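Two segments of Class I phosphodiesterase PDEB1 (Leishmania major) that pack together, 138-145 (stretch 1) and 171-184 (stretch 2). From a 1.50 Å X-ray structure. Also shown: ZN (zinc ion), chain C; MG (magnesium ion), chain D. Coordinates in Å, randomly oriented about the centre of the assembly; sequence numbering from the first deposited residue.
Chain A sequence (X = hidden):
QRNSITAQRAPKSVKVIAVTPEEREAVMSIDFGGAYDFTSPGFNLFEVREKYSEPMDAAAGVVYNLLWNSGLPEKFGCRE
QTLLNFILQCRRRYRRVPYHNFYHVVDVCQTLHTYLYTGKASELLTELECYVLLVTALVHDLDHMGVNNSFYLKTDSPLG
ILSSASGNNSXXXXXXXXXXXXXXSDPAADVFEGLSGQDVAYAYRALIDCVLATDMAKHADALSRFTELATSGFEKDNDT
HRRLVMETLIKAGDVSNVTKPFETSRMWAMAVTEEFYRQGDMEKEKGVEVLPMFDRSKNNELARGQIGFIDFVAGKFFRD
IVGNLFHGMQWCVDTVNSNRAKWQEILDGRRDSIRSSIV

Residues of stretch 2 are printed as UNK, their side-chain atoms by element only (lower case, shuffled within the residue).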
# COMPACT_ATOMS: atom_id res chain seq x y z
N LEU A 138 -11.78 -12.00 7.65
CA LEU A 138 -10.45 -12.48 8.01
C LEU A 138 -9.29 -11.57 7.59
O LEU A 138 -8.21 -11.65 8.18
CB LEU A 138 -10.23 -13.89 7.45
CG LEU A 138 -11.20 -14.95 7.97
CD1 LEU A 138 -10.98 -16.27 7.24
CD2 LEU A 138 -10.99 -15.13 9.47
N VAL A 139 -9.51 -10.71 6.60
CA VAL A 139 -8.44 -9.83 6.13
C VAL A 139 -8.63 -8.38 6.55
O VAL A 139 -7.74 -7.56 6.36
CB VAL A 139 -8.35 -9.82 4.58
CG1 VAL A 139 -8.22 -11.24 4.04
CG2 VAL A 139 -9.57 -9.12 3.99
N HIS A 140 -9.77 -8.06 7.16
CA HIS A 140 -10.08 -6.67 7.47
C HIS A 140 -9.18 -5.86 8.40
O HIS A 140 -9.28 -4.63 8.42
CB HIS A 140 -11.56 -6.53 7.88
CG HIS A 140 -11.80 -6.57 9.35
ND1 HIS A 140 -11.89 -7.75 10.06
CD2 HIS A 140 -11.97 -5.57 10.25
CE1 HIS A 140 -12.11 -7.47 11.33
NE2 HIS A 140 -12.16 -6.16 11.47
N ASP A 141 -8.31 -6.51 9.17
CA ASP A 141 -7.40 -5.81 10.07
C ASP A 141 -5.95 -6.27 9.92
O ASP A 141 -5.13 -6.04 10.81
CB ASP A 141 -7.83 -5.99 11.54
CG ASP A 141 -8.81 -4.94 11.99
OD1 ASP A 141 -8.66 -3.78 11.57
OD2 ASP A 141 -9.71 -5.27 12.79
N LEU A 142 -5.62 -6.90 8.80
CA LEU A 142 -4.26 -7.41 8.58
C LEU A 142 -3.11 -6.48 8.97
O LEU A 142 -3.06 -5.33 8.54
CB LEU A 142 -4.09 -7.83 7.12
CG LEU A 142 -4.86 -9.06 6.62
CD1 LEU A 142 -4.86 -9.09 5.10
CD2 LEU A 142 -4.22 -10.33 7.18
N ASP A 143 -2.20 -7.01 9.77
CA ASP A 143 -1.00 -6.29 10.21
C ASP A 143 -1.27 -5.03 11.05
O ASP A 143 -0.48 -4.08 11.03
CB ASP A 143 -0.13 -5.96 8.99
CG ASP A 143 1.26 -5.49 9.36
OD1 ASP A 143 1.89 -6.09 10.25
OD2 ASP A 143 1.73 -4.51 8.74
N HIS A 144 -2.39 -5.03 11.76
CA HIS A 144 -2.72 -3.90 12.64
C HIS A 144 -1.59 -3.87 13.68
O HIS A 144 -1.14 -4.92 14.15
CB HIS A 144 -4.07 -4.15 13.31
CG HIS A 144 -4.70 -2.92 13.89
ND1 HIS A 144 -4.18 -2.26 14.98
CD2 HIS A 144 -5.81 -2.24 13.53
CE1 HIS A 144 -4.95 -1.23 15.28
NE2 HIS A 144 -5.95 -1.20 14.41
N MET A 145 -1.13 -2.67 14.02
CA MET A 145 -0.03 -2.51 14.96
C MET A 145 -0.46 -2.12 16.38
O MET A 145 0.38 -1.85 17.23
CB MET A 145 0.95 -1.48 14.40
CG MET A 145 1.50 -1.86 13.03
SD MET A 145 2.23 -0.50 12.07
CE MET A 145 1.17 -0.51 10.61
N UNK A 171 -5.58 5.40 6.80
CA UNK A 171 -4.24 4.83 6.84
C UNK A 171 -4.22 3.31 6.96
O UNK A 171 -3.70 2.61 6.09
c UNK A 171 -3.43 5.41 8.02
c UNK A 171 -2.00 4.92 7.97
c UNK A 171 -3.50 6.94 8.00
N UNK A 172 -4.79 2.81 8.04
CA UNK A 172 -4.83 1.38 8.31
C UNK A 172 -5.64 0.56 7.31
O UNK A 172 -5.16 -0.46 6.81
c UNK A 172 -5.40 1.13 9.71
c UNK A 172 -3.50 0.24 11.04
c UNK A 172 -5.27 1.61 12.15
c UNK A 172 -4.46 1.40 10.89
N UNK A 173 -6.85 1.01 7.01
CA UNK A 173 -7.72 0.26 6.11
C UNK A 173 -7.16 0.03 4.70
O UNK A 173 -7.34 -1.04 4.13
o UNK A 173 -9.52 1.55 9.67
o UNK A 173 -8.67 2.81 8.10
c UNK A 173 -9.31 1.80 8.47
c UNK A 173 -9.10 0.92 6.06
c UNK A 173 -9.87 0.87 7.40
N UNK A 174 -6.48 1.02 4.13
CA UNK A 174 -5.90 0.82 2.81
C UNK A 174 -4.79 -0.21 2.93
O UNK A 174 -4.61 -1.06 2.06
c UNK A 174 -4.58 1.88 0.94
c UNK A 174 -6.49 3.11 1.96
c UNK A 174 -5.34 2.15 2.23
N UNK A 175 -4.04 -0.15 4.04
CA UNK A 175 -2.96 -1.10 4.30
C UNK A 175 -3.52 -2.52 4.38
O UNK A 175 -2.95 -3.45 3.81
n UNK A 175 0.05 -1.70 5.17
c UNK A 175 -0.88 -2.45 7.00
c UNK A 175 0.91 -2.53 5.73
c UNK A 175 -2.25 -0.74 5.61
n UNK A 175 0.37 -3.00 6.84
c UNK A 175 -1.09 -1.62 5.95
N UNK A 176 -4.64 -2.69 5.08
CA UNK A 176 -5.23 -4.03 5.20
C UNK A 176 -5.62 -4.56 3.82
O UNK A 176 -5.43 -5.75 3.51
c UNK A 176 -5.31 -2.99 9.39
c UNK A 176 -6.47 -4.03 6.10
c UNK A 176 -7.07 -2.56 8.16
n UNK A 176 -5.17 -3.64 8.25
c UNK A 176 -6.27 -3.39 7.45
n UNK A 176 -6.45 -2.33 9.36
N UNK A 177 -6.17 -3.69 2.98
CA UNK A 177 -6.57 -4.08 1.63
C UNK A 177 -5.35 -4.51 0.82
O UNK A 177 -5.39 -5.51 0.10
c UNK A 177 -7.26 -2.93 0.90
s UNK A 177 -8.93 -2.57 1.48
N UNK A 178 -4.26 -3.76 0.94
CA UNK A 178 -3.04 -4.07 0.21
C UNK A 178 -2.51 -5.45 0.57
O UNK A 178 -2.05 -6.20 -0.31
o UNK A 178 -2.40 -1.73 0.07
c UNK A 178 -1.97 -3.01 0.50
N UNK A 179 -2.57 -5.80 1.85
CA UNK A 179 -2.10 -7.11 2.27
C UNK A 179 -3.07 -8.21 1.86
O UNK A 179 -2.65 -9.34 1.60
c UNK A 179 0.60 -6.88 3.61
c UNK A 179 -0.66 -6.32 4.24
c UNK A 179 -1.88 -7.14 3.79
c UNK A 179 -0.56 -6.35 5.75
N UNK A 180 -4.36 -7.89 1.80
CA UNK A 180 -5.34 -8.88 1.38
C UNK A 180 -5.03 -9.27 -0.06
O UNK A 180 -5.04 -10.44 -0.42
c UNK A 180 -6.75 -8.30 1.48
N UNK A 181 -4.74 -8.26 -0.88
CA UNK A 181 -4.42 -8.47 -2.28
C UNK A 181 -3.16 -9.34 -2.41
O UNK A 181 -3.10 -10.23 -3.25
c UNK A 181 -3.56 -7.33 -4.39
c UNK A 181 -5.49 -4.97 -3.63
c UNK A 181 -5.57 -6.41 -3.14
c UNK A 181 -4.21 -7.11 -3.01
N UNK A 182 -2.18 -9.07 -1.56
CA UNK A 182 -0.93 -9.83 -1.56
C UNK A 182 -1.20 -11.31 -1.29
O UNK A 182 -0.72 -12.19 -2.01
c UNK A 182 1.28 -10.07 -0.29
c UNK A 182 0.01 -9.27 -0.50
c UNK A 182 2.12 -9.54 0.85
o UNK A 182 2.55 -8.36 0.78
o UNK A 182 2.34 -10.29 1.83
N UNK A 183 -1.96 -11.59 -0.23
CA UNK A 183 -2.29 -12.96 0.12
C UNK A 183 -3.02 -13.69 -1.01
O UNK A 183 -2.67 -14.82 -1.36
c UNK A 183 -2.38 -12.54 2.60
c UNK A 183 -3.21 -12.38 3.87
c UNK A 183 -3.18 -13.01 1.39
c UNK A 183 -3.73 -14.41 1.60
N UNK A 184 -4.03 -13.04 -1.57
CA UNK A 184 -4.83 -13.63 -2.64
C UNK A 184 -4.10 -13.79 -3.97
O UNK A 184 -4.58 -14.51 -4.84
c UNK A 184 -8.14 -11.76 -1.83
c UNK A 184 -7.67 -14.21 -1.54
c UNK A 184 -7.06 -12.82 -1.66
c UNK A 184 -6.10 -12.80 -2.85
ZN ZN C . -11.75 -4.85 13.24
MG MG D . -9.92 -2.01 11.60
O HOH W 1 -8.07 -0.90 11.07
O HOH W 2 -11.00 -0.14 11.22
O HOH W 3 -11.79 -2.95 12.23
O HOH W 4 -11.55 -3.34 14.94
O HOH W 5 -9.54 -1.39 13.70

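Position 171 opens the helix with three side-chain carbons, one carrying the other two; this beta-branched fork is V171, out of reach of stretch 1. Position 172 has four carbons forked at the second, hence L172. It points toward stretch 1, where its CD1 lies 3.7 Å from H144 NE2 and its CD2 sits over one face of the H144 ring.

Position 173 has three carbons, the third carrying two oxygens: a carboxylate on a two-carbon stem, E173. Its OE2 accepts from waters 1 and 2, at 3.2 and 2.7 Å from their O atoms, and both waters bind magnesium. Position 174, three carbons forked at the first, is V174, remote from stretch 1.

Position 175 shows one carbon and then a five-membered ring of three carbons and two nitrogens, which identifies H175. NE2 donates to D143 OD2 at 2.8 Å with an N-H...O angle of 168°, and the acceptor lies near the ring plane, as an in-plane N-H requires. Position 176 repeats this composition and is H176, with chi1 in the m well where H175 has t. Its ND1 donates to L142 O (2.7 Å, 148°), while D141 CA stands 3.5 Å from the ring centroid, 6° off the normal, a CH-pi contact.

Position 177, one carbon then sulfur, is C177, directed away. Position 178, one carbon then oxygen, is S178, its CA-to-CB bond directed sideways and its side chain making no contact with stretch 1. Position 179 has four carbons forked at the second: L179, whose CD1 reaches D143 CB at 3.3 Å. Position 180 has a single carbon, A180; its CB meets V139 CB at 3.8 Å.

Position 181, four carbons forked at the first with one arm two carbons long, is I181, pointing away. Position 182 has three carbons, the third carrying two oxygens, giving E182, exposed and out of reach. Position 183 repeats the pattern of 181: I183, with CD1 3.9 Å from L142 CD1. Position 184, forked at the second of four carbons, is L184, making no contact.

The contact buries 558 Å² and combines two kinds of packing. L142 CD1 lies 3.8 Å from L179 CB, 4.2 Å from A180 CB and 3.9 Å from I183 CD1, so one methyl serves three apolar neighbours. The two histidines fasten the turns of stretch 1 to the helix, through a backbone carbonyl and a carboxylate. H176 NE2 also lies 2.8 Å from the O of water 1, a magnesium ligand; D141 OD1 binds that magnesium at 2.2 Å, linking both stretches to the metal site.

Stretch 2 171-184: VLEVHHCSLAIEIL
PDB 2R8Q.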